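Side-chain contacts in peroxisomal catalase A (Saccharomyces cerevisiae, PDB 1A4E), which probably breaks down hydrogen peroxide from peroxisomal oxidases into water and oxygen, using a heme in each subunit of a homotetramer: residues F249-Q253 and N254-P258; W286-Q290 and F291-R295; R337-S340 and Y341-H345; E458-P462 and Q463-R467. All coordinates share one frame; numbering follows the deposited sequence.

Interaction 1. Residues F249-Q253 and N254-P258; sequences FEAIQ and NGNYP
A Schellman motif ends helix 243-253, and Ala251, Ile252, Asn254, Gly255 and Asn256 form it as the chain turns off toward strand 259-267. The last regular bond, Asn254 N to Glu250 O, is 2.8 Å long. Beyond it the chain reverses: Gly255 N reaches back to Ile252 O at 3.2 Å, arriving from above the carbonyl plane, while Asn256 N makes a short but bent, weak bond of 2.8 Å to Ala251 O. This pair of nested bonds requires a left-handed residue inside them, and Gly255, with phi 83°, suits the place because it adopts positive phi without strain. Ala251 is buried at the turn, and its small CB lies 3.5 Å from Asn256 O, so the returning chain can pass close by. Asn254 turns its amide back over the helix end, since chi1 of -69° places CG beside its own backbone N and thus near Glu250 O. Asn256 centres an inverse gamma turn, which redirects the chain and brings Tyr257 and Pro258 alongside Ile252. The two branches of Ile252 divide the apolar work: CG1 meets Pro258 CD at 4.1 Å and CG2 faces Tyr257 CE1, the side chains crossing at about a right angle. Val300 and Asn302 of strand 294-303 also touch Tyr257, and Leu301 pairs with the backbone of Pro258. The tyrosine ring is approached in two ways: Gly255 O lies 3.5 Å above its centre, whereas Ile252 O meets its edge, 3.3 Å from Tyr257 CE1.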
loop_
_atom_site.group_PDB
_atom_site.type_symbol
_atom_site.label_atom_id
_atom_site.label_comp_id
_atom_site.label_asym_id
_atom_site.label_seq_id
_atom_site.Cartn_x
_atom_site.Cartn_y
_atom_site.Cartn_z
ATOM N N PHE B 249 23.708 -22.110 6.210
ATOM C CA PHE B 249 24.625 -20.991 6.412
ATOM C C PHE B 249 26.019 -21.472 6.783
ATOM O O PHE B 249 26.994 -21.052 6.166
ATOM C CB PHE B 249 24.129 -20.054 7.531
ATOM C CG PHE B 249 24.914 -18.747 7.543
ATOM C CD1 PHE B 249 24.505 -17.701 6.708
ATOM C CD2 PHE B 249 26.063 -18.608 8.336
ATOM C CE1 PHE B 249 25.248 -16.521 6.660
ATOM C CE2 PHE B 249 26.800 -17.427 8.279
ATOM C CZ PHE B 249 26.393 -16.385 7.440
ATOM N N GLU B 250 26.123 -22.349 7.788
ATOM C CA GLU B 250 27.409 -22.867 8.218
ATOM C C GLU B 250 28.093 -23.759 7.198
ATOM O O GLU B 250 29.316 -23.700 7.098
ATOM C CB GLU B 250 27.251 -23.636 9.513
ATOM C CG GLU B 250 27.051 -22.674 10.674
ATOM C CD GLU B 250 26.745 -23.317 12.019
ATOM O OE1 GLU B 250 26.622 -24.542 12.102
ATOM O OE2 GLU B 250 26.607 -22.578 12.993
ATOM N N ALA B 251 27.356 -24.558 6.411
ATOM C CA ALA B 251 27.972 -25.394 5.391
ATOM C C ALA B 251 28.723 -24.545 4.371
ATOM O O ALA B 251 29.893 -24.800 4.090
ATOM C CB ALA B 251 26.906 -26.200 4.670
ATOM N N ILE B 252 28.079 -23.473 3.889
ATOM C CA ILE B 252 28.693 -22.557 2.934
ATOM C C ILE B 252 29.809 -21.735 3.584
ATOM O O ILE B 252 30.854 -21.497 2.979
ATOM C CB ILE B 252 27.564 -21.660 2.346
ATOM C CG1 ILE B 252 26.632 -22.528 1.508
ATOM C CG2 ILE B 252 28.141 -20.553 1.464
ATOM C CD1 ILE B 252 25.349 -21.840 1.026
ATOM N N GLN B 253 29.613 -21.331 4.838
ATOM C CA GLN B 253 30.618 -20.588 5.587
ATOM C C GLN B 253 31.896 -21.398 5.790
ATOM O O GLN B 253 32.997 -20.867 5.675
ATOM C CB GLN B 253 30.025 -20.199 6.929
ATOM C CG GLN B 253 30.919 -19.356 7.818
ATOM C CD GLN B 253 30.248 -19.058 9.142
ATOM O OE1 GLN B 253 29.996 -19.943 9.964
ATOM N NE2 GLN B 253 29.935 -17.782 9.353
ATOM N N ASN B 254 31.759 -22.704 6.038
ATOM C CA ASN B 254 32.897 -23.580 6.251
ATOM C C ASN B 254 33.447 -24.191 4.975
ATOM O O ASN B 254 34.341 -25.038 5.027
ATOM C CB ASN B 254 32.495 -24.677 7.234
ATOM C CG ASN B 254 32.284 -24.108 8.633
ATOM O OD1 ASN B 254 33.115 -23.354 9.146
ATOM N ND2 ASN B 254 31.169 -24.425 9.292
ATOM N N GLY B 255 32.933 -23.758 3.815
ATOM C CA GLY B 255 33.423 -24.204 2.525
ATOM C C GLY B 255 32.858 -25.523 2.027
ATOM O O GLY B 255 33.215 -25.962 0.936
ATOM N N ASN B 256 31.992 -26.189 2.790
ATOM C CA ASN B 256 31.390 -27.440 2.363
ATOM C C ASN B 256 30.100 -27.148 1.586
ATOM O O ASN B 256 28.966 -27.314 2.039
ATOM C CB ASN B 256 31.171 -28.266 3.630
ATOM C CG ASN B 256 30.401 -29.555 3.411
ATOM O OD1 ASN B 256 29.438 -29.814 4.133
ATOM N ND2 ASN B 256 30.756 -30.374 2.419
ATOM N N TYR B 257 30.342 -26.698 0.353
ATOM C CA TYR B 257 29.304 -26.256 -0.564
ATOM C C TYR B 257 28.387 -27.365 -1.047
ATOM O O TYR B 257 28.881 -28.383 -1.539
ATOM C CB TYR B 257 29.958 -25.593 -1.769
ATOM C CG TYR B 257 30.903 -24.461 -1.401
ATOM C CD1 TYR B 257 30.589 -23.576 -0.360
ATOM C CD2 TYR B 257 32.087 -24.317 -2.120
ATOM C CE1 TYR B 257 31.464 -22.543 -0.042
ATOM C CE2 TYR B 257 32.965 -23.284 -1.802
ATOM C CZ TYR B 257 32.645 -22.406 -0.765
ATOM O OH TYR B 257 33.503 -21.370 -0.459
ATOM N N PRO B 258 27.060 -27.245 -0.919
ATOM C CA PRO B 258 26.126 -28.254 -1.404
ATOM C C PRO B 258 25.947 -28.216 -2.911
ATOM O O PRO B 258 25.888 -27.142 -3.511
ATOM C CB PRO B 258 24.861 -27.966 -0.634
ATOM C CG PRO B 258 24.902 -26.471 -0.447
ATOM C CD PRO B 258 26.370 -26.243 -0.115
#

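Interaction 2. Residues W286-Q290 and F291-R295; sequences WPQGQ and FPLRR
The Phe291 ring carries the side chain of Gln290 on one face and Pro287 at its edge, with Trp286 CB approaching obliquely. The Gln290 chain runs alongside the phenylalanine in the same direction. Its CG makes a CH-pi contact, 4.2 Å from the centre of the Phe291 ring, and its amide continues the stack with the planes only 22° apart. A chi1 of -162°, followed by an extended chain, lays the whole glutamine over the ring; its long methylenes and flat amide suit an exposed place beside a buried aromatic. In the ring plane Pro287 CD comes to 4.0 Å from Phe291 CD2. Met267 of strand 259-267 also touches the ring. Pro287 O accepts a hydrogen bond from Phe291 N at 3.1 Å. Two CA-H...O contacts accompany it: Gln288 CA to Phe291 O at 3.5 Å and Pro292 CA to Gln288 O at 3.3 Å. Pro292, lacking an N-H, donates no backbone bond here. Farther on, Gln288 OE1 rests 3.8 Å from Leu293 CG. Gln265 on strand 259-267 gives its NE2 to both Trp286 O and Phe291 O, binding the two arms of the loop. The i to i+4 bond around helical residues 288-290 defines an alpha-turn, here leading into strand 294-303 of the antiparallel catalase barrel.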
loop_
_atom_site.group_PDB
_atom_site.type_symbol
_atom_site.label_atom_id
_atom_site.label_comp_id
_atom_site.label_asym_id
_atom_site.label_seq_id
_atom_site.Cartn_x
_atom_site.Cartn_y
_atom_site.Cartn_z
ATOM N N TRP B 286 6.431 -39.814 -14.510
ATOM C CA TRP B 286 6.805 -40.566 -15.695
ATOM C C TRP B 286 7.765 -41.676 -15.278
ATOM O O TRP B 286 8.703 -41.428 -14.510
ATOM C CB TRP B 286 7.515 -39.675 -16.717
ATOM C CG TRP B 286 6.732 -38.496 -17.293
ATOM C CD1 TRP B 286 5.402 -38.249 -17.028
ATOM C CD2 TRP B 286 7.277 -37.573 -18.143
ATOM N NE1 TRP B 286 5.111 -37.170 -17.709
ATOM C CE2 TRP B 286 6.182 -36.731 -18.383
ATOM C CE3 TRP B 286 8.516 -37.327 -18.738
ATOM C CZ2 TRP B 286 6.314 -35.630 -19.226
ATOM C CZ3 TRP B 286 8.649 -36.224 -19.584
ATOM C CH2 TRP B 286 7.555 -35.387 -19.825
ATOM N N PRO B 287 7.583 -42.914 -15.752
ATOM C CA PRO B 287 8.437 -44.063 -15.421
ATOM C C PRO B 287 9.860 -43.878 -15.943
ATOM O O PRO B 287 10.063 -43.473 -17.090
ATOM C CB PRO B 287 7.723 -45.238 -16.047
ATOM C CG PRO B 287 6.329 -44.732 -16.372
ATOM C CD PRO B 287 6.578 -43.283 -16.743
ATOM N N GLN B 288 10.864 -44.121 -15.098
ATOM C CA GLN B 288 12.252 -43.949 -15.518
ATOM C C GLN B 288 12.853 -45.074 -16.355
ATOM O O GLN B 288 13.926 -44.904 -16.940
ATOM C CB GLN B 288 13.124 -43.725 -14.289
ATOM C CG GLN B 288 12.850 -42.340 -13.737
ATOM C CD GLN B 288 13.652 -41.984 -12.505
ATOM O OE1 GLN B 288 14.767 -42.456 -12.280
ATOM N NE2 GLN B 288 13.083 -41.110 -11.687
ATOM N N GLY B 289 12.171 -46.230 -16.430
ATOM C CA GLY B 289 12.623 -47.335 -17.261
ATOM C C GLY B 289 12.557 -46.939 -18.729
ATOM O O GLY B 289 13.565 -46.946 -19.446
ATOM N N GLN B 290 11.377 -46.458 -19.115
ATOM C CA GLN B 290 11.112 -46.030 -20.468
ATOM C C GLN B 290 11.638 -44.640 -20.754
ATOM O O GLN B 290 12.077 -44.380 -21.876
ATOM C CB GLN B 290 9.620 -46.056 -20.717
ATOM C CG GLN B 290 9.339 -46.053 -22.202
ATOM C CD GLN B 290 7.868 -46.084 -22.580
ATOM O OE1 GLN B 290 7.542 -45.635 -23.673
ATOM N NE2 GLN B 290 6.928 -46.536 -21.744
ATOM N N PHE B 291 11.590 -43.737 -19.763
ATOM C CA PHE B 291 12.019 -42.352 -19.948
ATOM C C PHE B 291 13.124 -42.042 -18.952
ATOM O O PHE B 291 12.879 -41.504 -17.872
ATOM C CB PHE B 291 10.836 -41.387 -19.732
ATOM C CG PHE B 291 9.640 -41.705 -20.612
ATOM C CD1 PHE B 291 9.674 -41.406 -21.973
ATOM C CD2 PHE B 291 8.527 -42.343 -20.052
ATOM C CE1 PHE B 291 8.590 -41.757 -22.780
ATOM C CE2 PHE B 291 7.450 -42.689 -20.864
ATOM C CZ PHE B 291 7.481 -42.397 -22.230
ATOM N N PRO B 292 14.372 -42.395 -19.267
ATOM C CA PRO B 292 15.499 -42.342 -18.342
ATOM C C PRO B 292 15.955 -40.917 -18.026
ATOM O O PRO B 292 15.590 -39.961 -18.712
ATOM C CB PRO B 292 16.571 -43.155 -19.025
ATOM C CG PRO B 292 15.925 -43.758 -20.244
ATOM C CD PRO B 292 14.845 -42.762 -20.595
ATOM N N LEU B 293 16.763 -40.742 -16.977
ATOM C CA LEU B 293 17.274 -39.428 -16.633
ATOM C C LEU B 293 18.486 -39.110 -17.491
ATOM O O LEU B 293 19.456 -39.855 -17.515
ATOM C CB LEU B 293 17.663 -39.370 -15.155
ATOM C CG LEU B 293 16.584 -39.619 -14.106
ATOM C CD1 LEU B 293 17.131 -39.283 -12.732
ATOM C CD2 LEU B 293 15.375 -38.757 -14.382
ATOM N N ARG B 294 18.371 -38.039 -18.270
ATOM C CA ARG B 294 19.457 -37.564 -19.109
ATOM C C ARG B 294 20.143 -36.428 -18.363
ATOM O O ARG B 294 19.454 -35.544 -17.845
ATOM C CB ARG B 294 18.860 -37.097 -20.421
ATOM C CG ARG B 294 19.894 -36.517 -21.358
ATOM C CD ARG B 294 19.294 -36.176 -22.698
ATOM N NE ARG B 294 20.306 -35.488 -23.472
ATOM C CZ ARG B 294 20.103 -35.153 -24.737
ATOM N NH1 ARG B 294 18.972 -35.433 -25.369
ATOM N NH2 ARG B 294 21.060 -34.511 -25.393
ATOM N N ARG B 295 21.476 -36.396 -18.271
ATOM C CA ARG B 295 22.153 -35.369 -17.487
ATOM C C ARG B 295 22.359 -34.039 -18.204
ATOM O O ARG B 295 22.642 -33.978 -19.396
ATOM C CB ARG B 295 23.490 -35.939 -17.006
ATOM C CG ARG B 295 24.217 -35.081 -15.967
ATOM C CD ARG B 295 25.297 -35.829 -15.200
ATOM N NE ARG B 295 26.041 -36.729 -16.065
ATOM C CZ ARG B 295 27.239 -36.440 -16.555
ATOM N NH1 ARG B 295 27.863 -35.299 -16.284
ATOM N NH2 ARG B 295 27.800 -37.303 -17.385
#

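Interaction 3. Residues R337-S340 and Y341-H345; sequences RLFS and YADAH. With HEM (protoporphyrin IX containing Fe), chain I.
Arg337 leaves its helix with CB beside the Tyr341 ring, 3.7 Å from Tyr341 CE1. CG touches both that ring and the heme, 3.8 Å from Tyr341 CE1 and 3.6 Å from heme C3B, and CD passes beneath the methine bridge CHC. The chain then bends, chi3 being 80°, which turns one face of the guanidinium, tilted, toward the pyrrole of C3C and C4C, while its edge faces the phenol oxygen. NE and NH2 both donate to Tyr341 OH, each at 3.0 Å and with the oxygen almost exactly in the guanidinium plane. That plane stands 72° from the tyrosine ring. NH2 also reaches Val127 O, and NH1 bonds weakly to His201. This is the proximal side of the catalase heme: one turn of helix 332-348 separates Arg337 from Tyr341, the axial ligand, whose OH binds the iron at 1.9 Å. Two bonds and the metal thus fix the phenol oxygen, and the arginine's positive charge would be expected to draw electron density from it. Farther along, His345 NE2 bonds weakly to heme O2A at 3.0 Å. On the side of the helix facing another subunit, Asp343 CB sits 4.2 Å from the centre of the Phe339 ring, and its carboxylate OD2 is held by Arg47 and Asn46 of the second subunit.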
loop_
_atom_site.group_PDB
_atom_site.type_symbol
_atom_site.label_atom_id
_atom_site.label_comp_id
_atom_site.label_asym_id
_atom_site.label_seq_id
_atom_site.Cartn_x
_atom_site.Cartn_y
_atom_site.Cartn_z
ATOM N N ARG B 337 -0.412 -20.738 -12.287
ATOM C CA ARG B 337 0.812 -20.256 -11.661
ATOM C C ARG B 337 1.514 -19.214 -12.509
ATOM O O ARG B 337 2.284 -18.405 -11.988
ATOM C CB ARG B 337 1.793 -21.388 -11.421
ATOM C CG ARG B 337 1.319 -22.385 -10.389
ATOM C CD ARG B 337 2.313 -23.522 -10.279
ATOM N NE ARG B 337 3.457 -23.152 -9.466
ATOM C CZ ARG B 337 4.692 -23.608 -9.691
ATOM N NH1 ARG B 337 4.972 -24.440 -10.681
ATOM N NH2 ARG B 337 5.681 -23.211 -8.902
ATOM N N LEU B 338 1.266 -19.229 -13.823
ATOM C CA LEU B 338 1.802 -18.227 -14.732
ATOM C C LEU B 338 1.238 -16.840 -14.415
ATOM O O LEU B 338 1.885 -15.838 -14.720
ATOM C CB LEU B 338 1.449 -18.638 -16.145
ATOM C CG LEU B 338 2.489 -19.148 -17.132
ATOM C CD1 LEU B 338 3.678 -19.828 -16.483
ATOM C CD2 LEU B 338 1.731 -20.085 -18.040
ATOM N N PHE B 339 0.046 -16.784 -13.788
ATOM C CA PHE B 339 -0.569 -15.547 -13.338
ATOM C C PHE B 339 -0.205 -15.228 -11.894
ATOM O O PHE B 339 0.269 -14.139 -11.597
ATOM C CB PHE B 339 -2.108 -15.621 -13.430
ATOM C CG PHE B 339 -2.831 -14.506 -12.669
ATOM C CD1 PHE B 339 -2.777 -13.182 -13.123
ATOM C CD2 PHE B 339 -3.511 -14.805 -11.486
ATOM C CE1 PHE B 339 -3.394 -12.168 -12.392
ATOM C CE2 PHE B 339 -4.125 -13.784 -10.760
ATOM C CZ PHE B 339 -4.066 -12.467 -11.212
ATOM N N SER B 340 -0.459 -16.180 -10.997
ATOM C CA SER B 340 -0.378 -15.952 -9.563
ATOM C C SER B 340 0.858 -15.380 -8.915
ATOM O O SER B 340 0.717 -14.566 -8.004
ATOM C CB SER B 340 -0.685 -17.236 -8.827
ATOM O OG SER B 340 -2.066 -17.497 -8.955
ATOM N N TYR B 341 2.053 -15.776 -9.354
ATOM C CA TYR B 341 3.259 -15.343 -8.679
ATOM C C TYR B 341 3.592 -13.886 -8.940
ATOM O O TYR B 341 3.750 -13.142 -7.976
ATOM C CB TYR B 341 4.421 -16.235 -9.103
ATOM C CG TYR B 341 4.355 -17.651 -8.549
ATOM C CD1 TYR B 341 3.327 -18.510 -8.946
ATOM C CD2 TYR B 341 5.322 -18.089 -7.646
ATOM C CE1 TYR B 341 3.256 -19.804 -8.441
ATOM C CE2 TYR B 341 5.258 -19.386 -7.140
ATOM C CZ TYR B 341 4.220 -20.240 -7.536
ATOM O OH TYR B 341 4.125 -21.518 -7.011
ATOM N N ALA B 342 3.639 -13.437 -10.203
ATOM C CA ALA B 342 3.954 -12.050 -10.533
ATOM C C ALA B 342 2.949 -11.072 -9.923
ATOM O O ALA B 342 3.313 -9.968 -9.518
ATOM C CB ALA B 342 3.955 -11.881 -12.040
ATOM N N ASP B 343 1.688 -11.524 -9.810
ATOM C CA ASP B 343 0.610 -10.782 -9.180
ATOM C C ASP B 343 0.853 -10.639 -7.680
ATOM O O ASP B 343 0.637 -9.572 -7.104
ATOM C CB ASP B 343 -0.701 -11.513 -9.432
ATOM C CG ASP B 343 -1.916 -10.856 -8.787
ATOM O OD1 ASP B 343 -2.302 -9.770 -9.202
ATOM O OD2 ASP B 343 -2.487 -11.428 -7.864
ATOM N N ALA B 344 1.301 -11.730 -7.042
ATOM C CA ALA B 344 1.611 -11.708 -5.623
ATOM C C ALA B 344 2.782 -10.769 -5.377
ATOM O O ALA B 344 2.786 -10.053 -4.382
ATOM C CB ALA B 344 1.992 -13.095 -5.137
ATOM N N HIS B 345 3.740 -10.702 -6.311
ATOM C CA HIS B 345 4.912 -9.844 -6.185
ATOM C C HIS B 345 4.541 -8.370 -6.233
ATOM O O HIS B 345 5.123 -7.562 -5.511
ATOM C CB HIS B 345 5.909 -10.124 -7.312
ATOM C CG HIS B 345 6.429 -11.554 -7.404
ATOM N ND1 HIS B 345 6.929 -12.153 -8.480
ATOM C CD2 HIS B 345 6.442 -12.471 -6.377
ATOM C CE1 HIS B 345 7.234 -13.384 -8.146
ATOM N NE2 HIS B 345 6.938 -13.566 -6.882
HETATM C CHA HEM I . 5.167 -19.892 -3.667
HETATM C CHB HEM I . 0.899 -19.878 -5.857
HETATM C CHC HEM I . 1.449 -24.517 -6.904
HETATM C CHD HEM I . 6.080 -24.190 -5.646
HETATM C C1A HEM I . 3.882 -19.530 -4.032
HETATM C C2A HEM I . 3.360 -18.182 -3.922
HETATM C C3A HEM I . 2.196 -18.155 -4.617
HETATM C C4A HEM I . 1.991 -19.493 -5.117
HETATM C CMA HEM I . 1.303 -16.957 -4.901
HETATM C CAA HEM I . 4.035 -17.010 -3.233
HETATM C CBA HEM I . 4.667 -16.122 -4.282
HETATM C CGA HEM I . 5.361 -14.892 -3.742
HETATM O O1A HEM I . 4.796 -14.152 -2.941
HETATM O O2A HEM I . 6.488 -14.670 -4.156
HETATM C C1B HEM I . 0.689 -21.143 -6.361
HETATM C C2B HEM I . -0.520 -21.546 -7.038
HETATM C C3B HEM I . -0.423 -22.901 -7.250
HETATM C C4B HEM I . 0.875 -23.281 -6.712
HETATM C CMB HEM I . -1.648 -20.579 -7.385
HETATM C CAB HEM I . -1.325 -23.799 -7.834
HETATM C CBB HEM I . -2.528 -23.489 -8.624
HETATM C C1C HEM I . 2.774 -24.833 -6.680
HETATM C C2C HEM I . 3.411 -26.027 -7.185
HETATM C C3C HEM I . 4.740 -25.915 -6.893
HETATM C C4C HEM I . 4.895 -24.652 -6.196
HETATM C CMC HEM I . 2.694 -27.140 -7.946
HETATM C CAC HEM I . 5.768 -26.782 -7.232
HETATM C CBC HEM I . 6.093 -27.133 -8.597
HETATM C C1D HEM I . 6.232 -22.993 -4.973
HETATM C C2D HEM I . 7.466 -22.539 -4.382
HETATM C C3D HEM I . 7.195 -21.348 -3.805
HETATM C C4D HEM I . 5.807 -21.062 -4.050
HETATM C CMD HEM I . 8.816 -23.240 -4.417
HETATM C CAD HEM I . 8.156 -20.497 -2.999
HETATM C CBD HEM I . 8.947 -19.497 -3.811
HETATM C CGD HEM I . 9.916 -18.749 -2.914
HETATM O O1D HEM I . 10.778 -19.378 -2.317
HETATM O O2D HEM I . 9.812 -17.535 -2.791
HETATM N NA HEM I . 3.044 -20.324 -4.794
HETATM N NB HEM I . 1.551 -22.200 -6.186
HETATM N NC HEM I . 3.692 -23.973 -6.116
HETATM N ND HEM I . 5.218 -22.074 -4.780
HETATM FE FE HEM I . 3.367 -22.158 -5.429
HETATM O O HOH W 1 3.625 -15.782 -12.250
#

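Interaction 4. Residues E458-P462 and Q463-R467; sequences EGACP and QIQQR
The chain runs through a loop from Glu458 to Ala460 and turns into helix 462-473 at Cys461, the N-cap residue, whose psi of 140° is still extended while Pro462 is already helical. Cys461 O starts the helix: Gln465 N meets it at 3.0 Å, nearly along the C=O axis, and Ile464 N adds a weak bond. Pro462 O then takes Gln466 N at 3.1 Å. Proline suits the first turn, where its missing N-H would have had no helical acceptor. Cys461 N, just before it, is bonded to Asp161 on helix 160-168. Among the side chains, Cys461 SG rests 3.5 Å from Gln463 CG and also approaches Ile464 CG1. Ala460 CB packs 3.9 Å from Gln465 CG and also touches Ile464 CG2, and its small size lets the helix come close. Gln465, chi1 -67° and extended beyond, reaches back across the loop so that NE2 can bond Val457 O at the end of the preceding helix. Gln463 OE1 accepts Arg467 NH2 at 2.9 Å, and Ile464 CG1 lies over the centre of the guanidinium face. Since Arg467 NH1 also forms a salt bridge with Asp165, the neutral glutamine can help to orient the arginine, whose charge is probably balanced at least in part by the aspartate, coupling the helix start to helix 160-168.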
loop_
_atom_site.group_PDB
_atom_site.type_symbol
_atom_site.label_atom_id
_atom_site.label_comp_id
_atom_site.label_asym_id
_atom_site.label_seq_id
_atom_site.Cartn_x
_atom_site.Cartn_y
_atom_site.Cartn_z
ATOM N N GLU B 458 -5.064 -39.185 14.455
ATOM C CA GLU B 458 -5.545 -39.359 15.816
ATOM C C GLU B 458 -6.304 -38.142 16.348
ATOM O O GLU B 458 -7.325 -38.268 17.026
ATOM C CB GLU B 458 -4.305 -39.695 16.644
ATOM C CG GLU B 458 -4.416 -39.853 18.151
ATOM C CD GLU B 458 -4.353 -38.532 18.904
ATOM O OE1 GLU B 458 -3.282 -37.920 18.937
ATOM O OE2 GLU B 458 -5.383 -38.117 19.435
ATOM N N GLY B 459 -5.810 -36.950 15.991
ATOM C CA GLY B 459 -6.408 -35.694 16.408
ATOM C C GLY B 459 -7.652 -35.292 15.622
ATOM O O GLY B 459 -8.102 -34.150 15.738
ATOM N N ALA B 460 -8.238 -36.184 14.816
ATOM C CA ALA B 460 -9.426 -35.855 14.050
ATOM C C ALA B 460 -10.696 -36.505 14.588
ATOM O O ALA B 460 -10.684 -37.406 15.426
ATOM C CB ALA B 460 -9.238 -36.282 12.600
ATOM N N CYS B 461 -11.802 -35.975 14.062
ATOM C CA CYS B 461 -13.174 -36.382 14.333
ATOM C C CYS B 461 -13.407 -37.808 13.820
ATOM O O CYS B 461 -12.876 -38.148 12.759
ATOM C CB CYS B 461 -14.058 -35.322 13.646
ATOM S SG CYS B 461 -15.650 -35.795 12.927
ATOM N N PRO B 462 -14.141 -38.690 14.522
ATOM C CA PRO B 462 -14.339 -40.098 14.163
ATOM C C PRO B 462 -14.827 -40.438 12.752
ATOM O O PRO B 462 -14.317 -41.395 12.165
ATOM C CB PRO B 462 -15.264 -40.599 15.255
ATOM C CG PRO B 462 -15.988 -39.358 15.718
ATOM C CD PRO B 462 -14.829 -38.382 15.771
ATOM N N GLN B 463 -15.785 -39.682 12.182
ATOM C CA GLN B 463 -16.251 -39.937 10.819
ATOM C C GLN B 463 -15.233 -39.501 9.752
ATOM O O GLN B 463 -15.195 -40.082 8.667
ATOM C CB GLN B 463 -17.610 -39.231 10.562
ATOM C CG GLN B 463 -17.682 -37.720 10.822
ATOM C CD GLN B 463 -18.656 -36.963 9.922
ATOM O OE1 GLN B 463 -18.254 -36.384 8.907
ATOM N NE2 GLN B 463 -19.943 -36.915 10.257
ATOM N N ILE B 464 -14.390 -38.489 10.042
ATOM C CA ILE B 464 -13.319 -38.069 9.144
ATOM C C ILE B 464 -12.193 -39.100 9.217
ATOM O O ILE B 464 -11.614 -39.430 8.180
ATOM C CB ILE B 464 -12.837 -36.638 9.553
ATOM C CG1 ILE B 464 -13.854 -35.651 9.015
ATOM C CG2 ILE B 464 -11.457 -36.293 9.003
ATOM C CD1 ILE B 464 -13.570 -34.174 9.322
ATOM N N GLN B 465 -11.897 -39.644 10.409
ATOM C CA GLN B 465 -10.886 -40.685 10.573
ATOM C C GLN B 465 -11.255 -41.929 9.785
ATOM O O GLN B 465 -10.391 -42.550 9.169
ATOM C CB GLN B 465 -10.736 -41.120 12.014
ATOM C CG GLN B 465 -10.164 -40.098 12.960
ATOM C CD GLN B 465 -10.032 -40.663 14.360
ATOM O OE1 GLN B 465 -10.991 -41.179 14.931
ATOM N NE2 GLN B 465 -8.834 -40.588 14.944
ATOM N N GLN B 466 -12.547 -42.278 9.774
ATOM C CA GLN B 466 -13.007 -43.436 9.041
ATOM C C GLN B 466 -12.790 -43.238 7.550
ATOM O O GLN B 466 -12.386 -44.179 6.868
ATOM C CB GLN B 466 -14.491 -43.687 9.332
ATOM C CG GLN B 466 -15.007 -45.020 8.765
ATOM C CD GLN B 466 -14.118 -46.219 9.103
ATOM O OE1 GLN B 466 -13.803 -46.494 10.265
ATOM N NE2 GLN B 466 -13.660 -46.936 8.076
ATOM N N ARG B 467 -12.997 -42.006 7.061
ATOM C CA ARG B 467 -12.764 -41.690 5.658
ATOM C C ARG B 467 -11.296 -41.742 5.254
ATOM O O ARG B 467 -10.975 -42.029 4.097
ATOM C CB ARG B 467 -13.270 -40.314 5.328
ATOM C CG ARG B 467 -14.743 -40.136 5.556
ATOM C CD ARG B 467 -15.033 -38.804 4.944
ATOM N NE ARG B 467 -16.009 -38.063 5.711
ATOM C CZ ARG B 467 -16.124 -36.747 5.549
ATOM N NH1 ARG B 467 -15.351 -36.073 4.682
ATOM N NH2 ARG B 467 -17.035 -36.100 6.274
#

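How the interactions relate
The four contacts follow one another along the chain without nesting or crossing, each being a local turn or helical segment. Interaction 1 closes the exit from helix 243-253 and delivers the chain to strand 259-267; interaction 2 closes the turn that enters strand 294-303, the antiparallel neighbour of that strand. Their centres are 32 Å apart, yet they feed adjacent strands of one sheet. Interaction 3 then lies within helix 332-348, on the heme, its nearest atoms about 14 Å from those of interaction 2. Interaction 4, in the C-terminal helical region, joins helices 445-457 and 462-473, its centre 36 Å from that of interaction 3.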